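Local coordinates for 35 kDa hemin binding protein (Porphyromonas gingivalis, PDB 5Y1A) that is named for hemin binding, joins a thioredoxin domain to a probably immunoglobulin-like beta-sandwich, and is probably a cargo of the type IX secretion system, at residues Glu41-Trp47 with Thr76-Asp82; Ser85-Pro89 with Leu237-Glu241; Ala145-Leu151 with Val247-Val251; Tyr183-Met189 with His204-Met210. All coordinates share one frame; numbering follows the deposited sequence.

Contact 1 of 4, residues Glu41-Trp47 with Thr76-Asp82; sequences EVFTAEW and TFVHYND
Val42 and Phe77 sit abreast on neighbouring parallel strands, the methine CB of Val42 lying over the face of the Phe77 ring, 25° off its normal. Two residues on, Thr44 repeats the pattern: its CG2 rests over the His79 imidazole, 3.6 Å from the ring centroid. The side chain of Thr44 also touches Cys51 of a CxxC sequence at a helix start, consistent with the thioredoxin motif. Between the strands, backbone bonds alternate from Val42 N to Thr76 O (2.8 Å) through to Tyr80 N and Thr44 O. Beyond the last of them the chains stay joined through Asp82. Its OD2 takes the backbone N of Glu46 (2.8 Å) on the anti lone pair and His79 ND1 (2.6 Å) on the syn one, the latter lying within 3° of the imidazole plane. A chi1 of 74° places the Asp82 carboxylate between its own backbone N and carbonyl carbon, while OD1 caps Ile84 N at the following helix start. The carboxylate of Glu46 turns elsewhere, to Ile192 N and Asn193 N. Gripped twice at one oxygen, Asp82 fixes the rotation of the His79 ring and ties the loop after strand 34-44 to the loop after strand 73-79.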
# COMPACT_ATOMS: atom_id res chain seq x y z
N GLU A 41 1.78 2.43 -12.89
CA GLU A 41 1.14 1.12 -12.62
C GLU A 41 1.71 0.13 -13.60
O GLU A 41 1.56 0.29 -14.81
CB GLU A 41 -0.41 1.24 -12.69
CG GLU A 41 -0.93 2.10 -11.52
CD GLU A 41 -2.38 2.49 -11.67
OE1 GLU A 41 -2.68 3.15 -12.68
OE2 GLU A 41 -3.21 2.13 -10.79
N VAL A 42 2.43 -0.87 -13.07
CA VAL A 42 3.09 -1.88 -13.88
C VAL A 42 2.35 -3.21 -13.78
O VAL A 42 2.01 -3.68 -12.69
CB VAL A 42 4.53 -2.12 -13.41
CG1 VAL A 42 5.27 -3.10 -14.40
CG2 VAL A 42 5.23 -0.77 -13.23
N PHE A 43 2.15 -3.84 -14.94
CA PHE A 43 1.34 -5.07 -15.03
C PHE A 43 2.25 -6.27 -15.23
O PHE A 43 3.03 -6.32 -16.17
CB PHE A 43 0.30 -4.88 -16.14
CG PHE A 43 -0.41 -3.58 -16.02
CD1 PHE A 43 -1.16 -3.29 -14.86
CD2 PHE A 43 -0.30 -2.60 -17.00
CE1 PHE A 43 -1.75 -2.02 -14.70
CE2 PHE A 43 -0.90 -1.33 -16.85
CZ PHE A 43 -1.64 -1.06 -15.71
N THR A 44 2.14 -7.23 -14.31
CA THR A 44 3.17 -8.25 -14.17
C THR A 44 2.60 -9.57 -13.63
O THR A 44 1.48 -9.61 -13.10
CB THR A 44 4.31 -7.70 -13.24
OG1 THR A 44 5.46 -8.56 -13.29
CG2 THR A 44 3.83 -7.57 -11.78
N ALA A 45 3.38 -10.64 -13.74
CA ALA A 45 3.03 -11.92 -13.12
C ALA A 45 4.23 -12.76 -12.79
O ALA A 45 5.26 -12.67 -13.46
CB ALA A 45 2.06 -12.70 -14.00
N GLU A 46 4.08 -13.63 -11.79
CA GLU A 46 5.19 -14.48 -11.33
C GLU A 46 5.60 -15.52 -12.37
O GLU A 46 6.76 -15.97 -12.40
CB GLU A 46 4.84 -15.10 -9.99
CG GLU A 46 4.93 -14.06 -8.86
CD GLU A 46 4.62 -14.61 -7.47
OE1 GLU A 46 4.09 -15.74 -7.40
OE2 GLU A 46 4.87 -13.89 -6.47
N TRP A 47 4.66 -15.88 -13.24
CA TRP A 47 4.94 -16.84 -14.33
C TRP A 47 5.59 -16.18 -15.56
O TRP A 47 6.03 -16.88 -16.49
CB TRP A 47 3.66 -17.61 -14.73
CG TRP A 47 2.48 -16.70 -15.04
CD1 TRP A 47 1.38 -16.49 -14.26
CD2 TRP A 47 2.30 -15.87 -16.21
NE1 TRP A 47 0.53 -15.59 -14.87
CE2 TRP A 47 1.06 -15.20 -16.07
CE3 TRP A 47 3.05 -15.64 -17.38
CZ2 TRP A 47 0.57 -14.28 -17.02
CZ3 TRP A 47 2.57 -14.75 -18.33
CH2 TRP A 47 1.33 -14.08 -18.14
N THR A 76 4.09 1.21 -8.78
CA THR A 76 3.23 0.15 -8.25
C THR A 76 3.23 -1.02 -9.23
O THR A 76 3.28 -0.79 -10.44
CB THR A 76 1.79 0.61 -8.03
OG1 THR A 76 1.19 0.90 -9.30
CG2 THR A 76 1.71 1.84 -7.15
N PHE A 77 3.24 -2.25 -8.72
CA PHE A 77 3.19 -3.46 -9.55
C PHE A 77 1.90 -4.17 -9.22
O PHE A 77 1.64 -4.48 -8.05
CB PHE A 77 4.40 -4.36 -9.29
CG PHE A 77 5.68 -3.81 -9.85
CD1 PHE A 77 6.22 -4.33 -11.03
CD2 PHE A 77 6.34 -2.75 -9.21
CE1 PHE A 77 7.40 -3.79 -11.60
CE2 PHE A 77 7.52 -2.21 -9.74
CZ PHE A 77 8.06 -2.73 -10.94
N VAL A 78 1.12 -4.46 -10.26
CA VAL A 78 -0.21 -5.05 -10.13
C VAL A 78 -0.13 -6.44 -10.76
O VAL A 78 0.17 -6.56 -11.95
CB VAL A 78 -1.28 -4.23 -10.89
CG1 VAL A 78 -2.64 -4.91 -10.80
CG2 VAL A 78 -1.37 -2.78 -10.33
N HIS A 79 -0.37 -7.46 -9.95
CA HIS A 79 -0.23 -8.84 -10.40
C HIS A 79 -1.53 -9.41 -10.95
O HIS A 79 -2.60 -9.05 -10.47
CB HIS A 79 0.25 -9.70 -9.25
CG HIS A 79 1.73 -9.63 -9.03
ND1 HIS A 79 2.58 -10.65 -9.38
CD2 HIS A 79 2.52 -8.63 -8.57
CE1 HIS A 79 3.82 -10.30 -9.11
NE2 HIS A 79 3.82 -9.07 -8.63
N TYR A 80 -1.43 -10.29 -11.95
CA TYR A 80 -2.62 -10.98 -12.44
C TYR A 80 -2.38 -12.44 -12.79
O TYR A 80 -1.32 -12.81 -13.32
CB TYR A 80 -3.24 -10.24 -13.63
CG TYR A 80 -4.66 -10.68 -13.93
CD1 TYR A 80 -5.66 -10.44 -12.99
CD2 TYR A 80 -5.01 -11.30 -15.13
CE1 TYR A 80 -6.97 -10.80 -13.21
CE2 TYR A 80 -6.37 -11.69 -15.37
CZ TYR A 80 -7.32 -11.41 -14.39
OH TYR A 80 -8.66 -11.72 -14.50
N ASN A 81 -3.40 -13.27 -12.53
CA ASN A 81 -3.31 -14.71 -12.86
C ASN A 81 -2.09 -15.40 -12.26
O ASN A 81 -1.38 -16.15 -12.94
CB ASN A 81 -3.40 -14.96 -14.37
CG ASN A 81 -4.83 -14.85 -14.90
OD1 ASN A 81 -5.76 -14.71 -14.12
ND2 ASN A 81 -4.99 -14.87 -16.23
N ASP A 82 -1.84 -15.13 -10.99
CA ASP A 82 -0.70 -15.75 -10.32
C ASP A 82 -0.96 -15.94 -8.84
O ASP A 82 -2.08 -15.73 -8.39
CB ASP A 82 0.63 -15.01 -10.64
CG ASP A 82 0.79 -13.65 -9.92
OD1 ASP A 82 -0.06 -13.28 -9.08
OD2 ASP A 82 1.80 -12.98 -10.22

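Contact 2 of 4, residues Ser85-Pro89 with Leu237-Glu241; sequences SKKWP and LDGFE
Trp88 NE1 donates to the carbonyl oxygen of Asp238, the centre of an inverse gamma turn in the loop between strands 228-235 and 245-252 of the beta-sandwich. Trp88 itself is the first residue to leave helical geometry after helix 83-87, so the bond joins a helix end of the thioredoxin domain to a sandwich loop. The compact part of the contact is built on the buried Trp88 and the partly exposed Phe240. The 2.7 Å separation of Trp88 NE1 and Asp238 O comes with a nearly straight N-H (163°), and the oxygen lies close to the indole plane. Asp238 CB approaches the same nitrogen at 3.7 Å, and its carboxylate plane is turned only 17° from the indole. Phe240 adds an oblique aromatic neighbour, its CD2 reaching Trp88 CZ2 at 4.1 Å. Leu209 of strand 207-220 touches both aromatic side chains. Toward solvent the contact thins out. There Lys87 runs extended as far as CE, 4.4 Å from Gly239 O, and NZ then turns off (chi4 91°). A single water spans what is left, accepting from Lys87 NZ at 3.0 Å and donating to Gly239 O at 2.6 Å.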
# COMPACT_ATOMS: atom_id res chain seq x y z
N SER A 85 -2.41 -12.61 -7.07
CA SER A 85 -3.84 -12.32 -7.31
C SER A 85 -4.76 -13.41 -6.76
O SER A 85 -5.94 -13.18 -6.51
CB SER A 85 -4.10 -12.12 -8.81
OG SER A 85 -3.89 -13.33 -9.54
N LYS A 86 -4.22 -14.62 -6.59
CA LYS A 86 -5.00 -15.67 -5.94
C LYS A 86 -5.15 -15.36 -4.45
O LYS A 86 -6.26 -15.41 -3.91
CB LYS A 86 -4.31 -17.03 -6.09
CG LYS A 86 -5.18 -18.20 -5.63
CD LYS A 86 -5.52 -19.14 -6.78
CE LYS A 86 -4.40 -20.16 -6.99
NZ LYS A 86 -3.07 -19.51 -7.20
N LYS A 87 -4.02 -15.06 -3.81
CA LYS A 87 -3.99 -14.87 -2.36
C LYS A 87 -4.71 -13.57 -1.95
O LYS A 87 -5.39 -13.52 -0.90
CB LYS A 87 -2.53 -14.91 -1.87
CG LYS A 87 -2.37 -14.82 -0.39
CD LYS A 87 -0.97 -15.23 0.03
CE LYS A 87 -0.76 -14.90 1.50
NZ LYS A 87 -1.13 -16.05 2.37
N TRP A 88 -4.56 -12.54 -2.79
CA TRP A 88 -5.25 -11.26 -2.61
C TRP A 88 -6.13 -10.97 -3.83
O TRP A 88 -5.74 -10.20 -4.72
CB TRP A 88 -4.23 -10.12 -2.43
CG TRP A 88 -3.44 -10.26 -1.14
CD1 TRP A 88 -3.82 -9.86 0.09
CD2 TRP A 88 -2.14 -10.85 -1.00
NE1 TRP A 88 -2.83 -10.17 1.02
CE2 TRP A 88 -1.80 -10.78 0.37
CE3 TRP A 88 -1.24 -11.45 -1.90
CZ2 TRP A 88 -0.57 -11.26 0.87
CZ3 TRP A 88 -0.02 -11.92 -1.42
CH2 TRP A 88 0.30 -11.82 -0.04
N PRO A 89 -7.33 -11.57 -3.88
CA PRO A 89 -8.17 -11.45 -5.08
C PRO A 89 -8.58 -10.03 -5.44
O PRO A 89 -8.87 -9.78 -6.61
CB PRO A 89 -9.41 -12.31 -4.74
CG PRO A 89 -9.00 -13.16 -3.59
CD PRO A 89 -7.95 -12.40 -2.84
N LEU A 237 -3.76 -5.07 8.17
CA LEU A 237 -2.98 -5.62 7.04
C LEU A 237 -3.50 -7.02 6.68
O LEU A 237 -3.74 -7.84 7.57
CB LEU A 237 -1.49 -5.66 7.32
CG LEU A 237 -0.80 -4.31 7.56
CD1 LEU A 237 0.71 -4.52 7.69
CD2 LEU A 237 -1.07 -3.32 6.44
N ASP A 238 -3.72 -7.25 5.39
CA ASP A 238 -4.29 -8.48 4.84
C ASP A 238 -3.26 -9.63 4.81
O ASP A 238 -2.90 -10.13 3.75
CB ASP A 238 -4.80 -8.22 3.42
CG ASP A 238 -6.22 -7.63 3.37
OD1 ASP A 238 -6.90 -7.53 4.43
OD2 ASP A 238 -6.67 -7.30 2.23
N GLY A 239 -2.75 -10.05 5.97
CA GLY A 239 -1.95 -11.27 6.00
C GLY A 239 -0.56 -11.16 5.42
O GLY A 239 -0.04 -12.09 4.80
N PHE A 240 0.04 -9.98 5.59
CA PHE A 240 1.43 -9.81 5.29
C PHE A 240 2.03 -8.94 6.37
O PHE A 240 1.30 -8.24 7.10
CB PHE A 240 1.66 -9.19 3.89
CG PHE A 240 0.91 -7.90 3.65
CD1 PHE A 240 1.52 -6.67 3.84
CD2 PHE A 240 -0.40 -7.93 3.18
CE1 PHE A 240 0.82 -5.47 3.57
CE2 PHE A 240 -1.09 -6.75 2.89
CZ PHE A 240 -0.50 -5.54 3.11
N GLU A 241 3.35 -8.98 6.45
CA GLU A 241 4.06 -8.27 7.51
C GLU A 241 4.16 -6.80 7.21
O GLU A 241 4.25 -6.42 6.05
CB GLU A 241 5.46 -8.85 7.69
CG GLU A 241 5.46 -10.32 8.18
CD GLU A 241 6.83 -10.80 8.62
OE1 GLU A 241 6.92 -11.33 9.76
OE2 GLU A 241 7.81 -10.65 7.84
O HOH W 1 -0.64 -14.60 4.90

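Contact 3 of 4, residues Ala145-Leu151 with Val247-Val251; sequences AEVNLKL and VLAFV
Leu151 sets the forked end of its side chain against Val247, with CD1 and CD2 both 4.0 Å from Val247 CB and the two side chains meeting at a slant. This pair closes one end of the interface between two facing sheets of the beta-sandwich, probably the immunoglobulin-like domain. The strands run nearly antiparallel, at 157°, but their axes stay 7.1 Å apart and no hydrogen bond crosses between them: side chains fill the interval. Leu149 splits its branches, CD1 going to Ala249 CB (4.0 Å) while CD2 comes down on the backbone oxygen of Val247 at 3.1 Å. Val147 presents CG1 to Ala249 O (3.6 Å) and its CB to Val251 CG2 (4.1 Å). That CG1 stands between the backbone N and carbonyl carbon (chi1 56°), leaving CG2 on the side of Ala249 CB. At the far end Ala145 CB meets Val251 CG1 at 4.3 Å. Phe165 of strand 161-169 and Leu180 of strand 179-186 flank the row. The inward side chains of the two strands are all aliphatic, so cohesion rests on dispersion and burial; backbone polarity is met mostly within each sheet, though Ala145 O bonds Asn265 ND2 of the facing sheet.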
# COMPACT_ATOMS: atom_id res chain seq x y z
N ALA A 145 -4.02 19.37 -8.16
CA ALA A 145 -4.43 18.76 -6.89
C ALA A 145 -3.20 18.35 -6.12
O ALA A 145 -2.09 18.24 -6.69
CB ALA A 145 -5.35 17.55 -7.13
N GLU A 146 -3.38 18.13 -4.82
CA GLU A 146 -2.31 17.64 -3.97
C GLU A 146 -2.95 16.72 -2.95
O GLU A 146 -4.12 16.92 -2.55
CB GLU A 146 -1.60 18.82 -3.29
CG GLU A 146 -0.67 18.50 -2.14
CD GLU A 146 -0.23 19.77 -1.44
OE1 GLU A 146 -0.85 20.15 -0.41
OE2 GLU A 146 0.74 20.38 -1.94
N VAL A 147 -2.20 15.70 -2.53
CA VAL A 147 -2.66 14.83 -1.46
C VAL A 147 -1.51 14.48 -0.54
O VAL A 147 -0.42 14.08 -1.00
CB VAL A 147 -3.44 13.57 -1.97
CG1 VAL A 147 -2.61 12.76 -2.95
CG2 VAL A 147 -3.92 12.71 -0.79
N ASN A 148 -1.77 14.69 0.74
CA ASN A 148 -0.81 14.50 1.82
C ASN A 148 -1.30 13.35 2.68
O ASN A 148 -2.51 13.19 2.87
CB ASN A 148 -0.71 15.78 2.65
CG ASN A 148 -0.25 16.98 1.82
OD1 ASN A 148 0.85 16.97 1.26
ND2 ASN A 148 -1.11 17.98 1.71
N LEU A 149 -0.36 12.59 3.24
CA LEU A 149 -0.68 11.39 4.00
C LEU A 149 -0.12 11.48 5.41
O LEU A 149 1.06 11.85 5.60
CB LEU A 149 -0.07 10.17 3.31
CG LEU A 149 -0.71 9.58 2.06
CD1 LEU A 149 -0.68 10.55 0.86
CD2 LEU A 149 0.02 8.30 1.74
N LYS A 150 -0.97 11.16 6.38
CA LYS A 150 -0.53 10.95 7.75
C LYS A 150 -0.94 9.53 8.12
O LYS A 150 -2.14 9.20 8.18
CB LYS A 150 -1.12 12.00 8.71
CG LYS A 150 -0.86 11.71 10.20
CD LYS A 150 0.62 11.57 10.55
CE LYS A 150 0.77 11.02 11.99
NZ LYS A 150 2.16 11.10 12.53
N LEU A 151 0.06 8.70 8.37
CA LEU A 151 -0.18 7.31 8.71
C LEU A 151 0.08 7.06 10.18
O LEU A 151 0.94 7.72 10.77
CB LEU A 151 0.78 6.41 7.90
CG LEU A 151 0.81 6.60 6.38
CD1 LEU A 151 1.78 5.58 5.76
CD2 LEU A 151 -0.62 6.46 5.77
N VAL A 247 2.24 3.35 1.92
CA VAL A 247 0.86 3.63 1.48
C VAL A 247 0.97 4.74 0.45
O VAL A 247 1.60 5.79 0.71
CB VAL A 247 -0.10 4.05 2.61
CG1 VAL A 247 -1.50 4.43 2.02
CG2 VAL A 247 -0.24 2.93 3.63
N LEU A 248 0.38 4.48 -0.70
CA LEU A 248 0.30 5.44 -1.79
C LEU A 248 -1.16 5.87 -1.93
O LEU A 248 -2.07 5.01 -1.96
CB LEU A 248 0.75 4.76 -3.09
CG LEU A 248 0.45 5.47 -4.43
CD1 LEU A 248 1.25 6.78 -4.52
CD2 LEU A 248 0.82 4.58 -5.56
N ALA A 249 -1.40 7.17 -2.05
CA ALA A 249 -2.75 7.65 -2.36
C ALA A 249 -2.67 8.56 -3.55
O ALA A 249 -1.70 9.34 -3.70
CB ALA A 249 -3.35 8.40 -1.18
N PHE A 250 -3.70 8.49 -4.40
CA PHE A 250 -3.74 9.42 -5.53
C PHE A 250 -5.15 9.90 -5.87
O PHE A 250 -6.13 9.14 -5.73
CB PHE A 250 -2.99 8.87 -6.75
CG PHE A 250 -3.39 7.49 -7.17
CD1 PHE A 250 -4.42 7.30 -8.11
CD2 PHE A 250 -2.69 6.38 -6.68
CE1 PHE A 250 -4.76 5.99 -8.55
CE2 PHE A 250 -3.02 5.06 -7.10
CZ PHE A 250 -4.06 4.87 -8.04
N VAL A 251 -5.23 11.17 -6.28
CA VAL A 251 -6.46 11.80 -6.79
C VAL A 251 -6.50 11.61 -8.31
O VAL A 251 -5.50 11.83 -9.02
CB VAL A 251 -6.48 13.31 -6.44
CG1 VAL A 251 -7.76 13.96 -6.93
CG2 VAL A 251 -6.32 13.53 -4.90

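Contact 4 of 4, residues Tyr183-Met189 with His204-Met210; sequences YVLKNNM and HQHTVLM
Val184 and Met210 form an antiparallel hydrogen-bonded pair at the edge of the sandwich. Val184 N donates to Met210 O, while its carbonyl receives Leu209 N, so that Leu209 and Met210 both face Val184 in a classic beta bulge. Lys186 and Thr207 exchange bonds in both directions. Beyond the strands, Met189 N meets His204 O almost straight (178°), and His204 N returns a bond to Met189 O. Two G1 bulges, at His206-Thr207 opposite Lys186 and at Asn188-Met189 opposite His204, accommodate the shifts between these pairings.

Side-chain amides bind the irregular end. Asn187 OD1 accepts His206 N at 2.7 Å, in the carbonyl plane. Gln205 bends at chi2 (-64°) and clasps Asn188 twice: OE1 takes the backbone N from above its own carbonyl plane, and NE2 donates to Asn188 OD1 at 3.0 Å, the amide planes being nearly perpendicular.

Apolar contacts complete the join. Val208 CG2 lies over a face of the Tyr183 ring, 3.6 Å from CD2, and presses on Leu185 CD2 at 3.5 Å, tighter than ordinary van der Waals spacing. With CG anti to its backbone N (chi1 177°) and the rest extended, Met189 carries CE to Leu209 CD2 at 4.0 Å.

Polar and aromatic partners lie outside. The Tyr183 hydroxyl pairs with Glu41, and His204 sets its ring edge-to-face with His79. His204 ND1 is buried without a partner in the model, whereas NE2 bonds Gln195. Amide groups, with the Met189-His204 backbone pair, thus extend the connection past the end of the strands.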
# COMPACT_ATOMS: atom_id res chain seq x y z
N TYR A 183 -3.32 2.52 -2.15
CA TYR A 183 -2.74 1.18 -2.14
C TYR A 183 -1.83 1.00 -0.92
O TYR A 183 -1.14 1.94 -0.49
CB TYR A 183 -1.84 0.94 -3.38
CG TYR A 183 -2.50 1.04 -4.73
CD1 TYR A 183 -3.86 0.75 -4.92
CD2 TYR A 183 -1.73 1.36 -5.86
CE1 TYR A 183 -4.43 0.81 -6.22
CE2 TYR A 183 -2.27 1.43 -7.13
CZ TYR A 183 -3.63 1.16 -7.31
OH TYR A 183 -4.17 1.24 -8.59
N VAL A 184 -1.85 -0.22 -0.37
CA VAL A 184 -0.76 -0.66 0.50
C VAL A 184 0.23 -1.45 -0.39
O VAL A 184 -0.16 -2.42 -1.05
CB VAL A 184 -1.24 -1.53 1.67
CG1 VAL A 184 -0.03 -1.83 2.61
CG2 VAL A 184 -2.36 -0.79 2.47
N LEU A 185 1.49 -1.00 -0.39
CA LEU A 185 2.55 -1.51 -1.27
C LEU A 185 3.56 -2.25 -0.41
O LEU A 185 3.92 -1.75 0.63
CB LEU A 185 3.25 -0.34 -2.01
CG LEU A 185 2.28 0.51 -2.85
CD1 LEU A 185 3.02 1.72 -3.45
CD2 LEU A 185 1.67 -0.35 -3.96
N LYS A 186 3.98 -3.43 -0.86
CA LYS A 186 4.94 -4.26 -0.11
C LYS A 186 6.26 -4.32 -0.87
O LYS A 186 6.28 -4.67 -2.05
CB LYS A 186 4.37 -5.67 0.08
CG LYS A 186 5.25 -6.61 0.94
CD LYS A 186 5.28 -6.16 2.40
CE LYS A 186 6.22 -7.01 3.26
NZ LYS A 186 7.65 -6.63 3.09
N ASN A 187 7.35 -3.96 -0.18
CA ASN A 187 8.72 -4.01 -0.74
C ASN A 187 9.47 -5.19 -0.19
O ASN A 187 9.03 -5.79 0.81
CB ASN A 187 9.47 -2.72 -0.44
CG ASN A 187 8.74 -1.50 -0.97
OD1 ASN A 187 8.29 -1.49 -2.12
ND2 ASN A 187 8.60 -0.48 -0.12
N ASN A 188 10.62 -5.50 -0.81
CA ASN A 188 11.43 -6.67 -0.42
C ASN A 188 10.59 -7.90 -0.15
O ASN A 188 10.73 -8.57 0.90
CB ASN A 188 12.29 -6.32 0.79
CG ASN A 188 13.30 -5.25 0.49
OD1 ASN A 188 13.86 -5.21 -0.60
ND2 ASN A 188 13.53 -4.37 1.47
N MET A 189 9.74 -8.22 -1.11
CA MET A 189 8.74 -9.23 -0.90
C MET A 189 9.15 -10.54 -1.54
O MET A 189 9.43 -10.58 -2.73
CB MET A 189 7.40 -8.77 -1.51
CG MET A 189 6.29 -9.81 -1.40
SD MET A 189 4.73 -9.29 -2.26
CE MET A 189 3.70 -10.67 -1.84
N HIS A 204 10.15 -9.05 -5.05
CA HIS A 204 9.23 -8.07 -5.62
C HIS A 204 9.42 -6.74 -4.90
O HIS A 204 9.85 -6.72 -3.74
CB HIS A 204 7.76 -8.52 -5.48
CG HIS A 204 7.42 -9.73 -6.28
ND1 HIS A 204 6.64 -10.76 -5.78
CD2 HIS A 204 7.76 -10.09 -7.53
CE1 HIS A 204 6.51 -11.68 -6.72
NE2 HIS A 204 7.17 -11.30 -7.79
N GLN A 205 9.13 -5.63 -5.58
CA GLN A 205 9.16 -4.32 -4.95
C GLN A 205 7.88 -3.54 -5.30
O GLN A 205 7.30 -3.79 -6.36
CB GLN A 205 10.34 -3.50 -5.47
CG GLN A 205 11.69 -4.14 -5.24
CD GLN A 205 12.03 -4.30 -3.78
OE1 GLN A 205 11.40 -3.69 -2.91
NE2 GLN A 205 13.08 -5.10 -3.50
N HIS A 206 7.48 -2.63 -4.43
CA HIS A 206 6.39 -1.68 -4.71
C HIS A 206 5.13 -2.43 -5.18
O HIS A 206 4.44 -1.99 -6.10
CB HIS A 206 6.84 -0.66 -5.80
CG HIS A 206 8.23 -0.14 -5.59
ND1 HIS A 206 8.58 0.61 -4.49
CD2 HIS A 206 9.35 -0.25 -6.35
CE1 HIS A 206 9.87 0.93 -4.57
NE2 HIS A 206 10.36 0.41 -5.68
N THR A 207 4.81 -3.54 -4.51
CA THR A 207 3.80 -4.47 -5.03
C THR A 207 2.45 -4.25 -4.33
O THR A 207 2.36 -4.23 -3.11
CB THR A 207 4.33 -5.89 -4.87
OG1 THR A 207 5.50 -6.02 -5.70
CG2 THR A 207 3.29 -6.96 -5.29
N VAL A 208 1.40 -4.04 -5.12
CA VAL A 208 0.09 -3.76 -4.54
C VAL A 208 -0.50 -5.00 -3.87
O VAL A 208 -0.69 -6.01 -4.53
CB VAL A 208 -0.90 -3.25 -5.59
CG1 VAL A 208 -2.25 -2.99 -4.92
CG2 VAL A 208 -0.36 -1.98 -6.26
N LEU A 209 -0.77 -4.93 -2.57
CA LEU A 209 -1.47 -6.04 -1.89
C LEU A 209 -2.84 -5.68 -1.37
O LEU A 209 -3.65 -6.60 -1.08
CB LEU A 209 -0.65 -6.61 -0.73
CG LEU A 209 0.72 -7.17 -1.17
CD1 LEU A 209 1.39 -7.79 0.07
CD2 LEU A 209 0.63 -8.19 -2.33
N MET A 210 -3.07 -4.38 -1.18
CA MET A 210 -4.38 -3.89 -0.74
C MET A 210 -4.79 -2.62 -1.47
O MET A 210 -3.95 -1.78 -1.81
CB MET A 210 -4.42 -3.60 0.79
CG MET A 210 -3.92 -4.74 1.69
SD MET A 210 -3.96 -4.31 3.49
CE MET A 210 -5.71 -4.15 3.77

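In the fold
Contact 4, within the sandwich, borders the thioredoxin domain: centred about 11 Å from contact 1, it meets the thioredoxin strand edge through Phe77 N and His206 O (2.9 Å). Contact 2 lies about 10 Å from contact 4, its Trp88 and Phe240 packing on Leu209, and provides a second, more exposed crossing between the domains. Contact 3 sits deeper in the sandwich, about 16 Å from contact 4 and about 23 Å from contact 1, all centre to centre; Tyr183 N and Leu248 O join its strand 245-252 to strand 179-186 at 2.8 Å. The thioredoxin-like CxxC, probably the redox site of this fold, is touched by Thr44 of contact 1; His204 of contact 4 lies near it without touching.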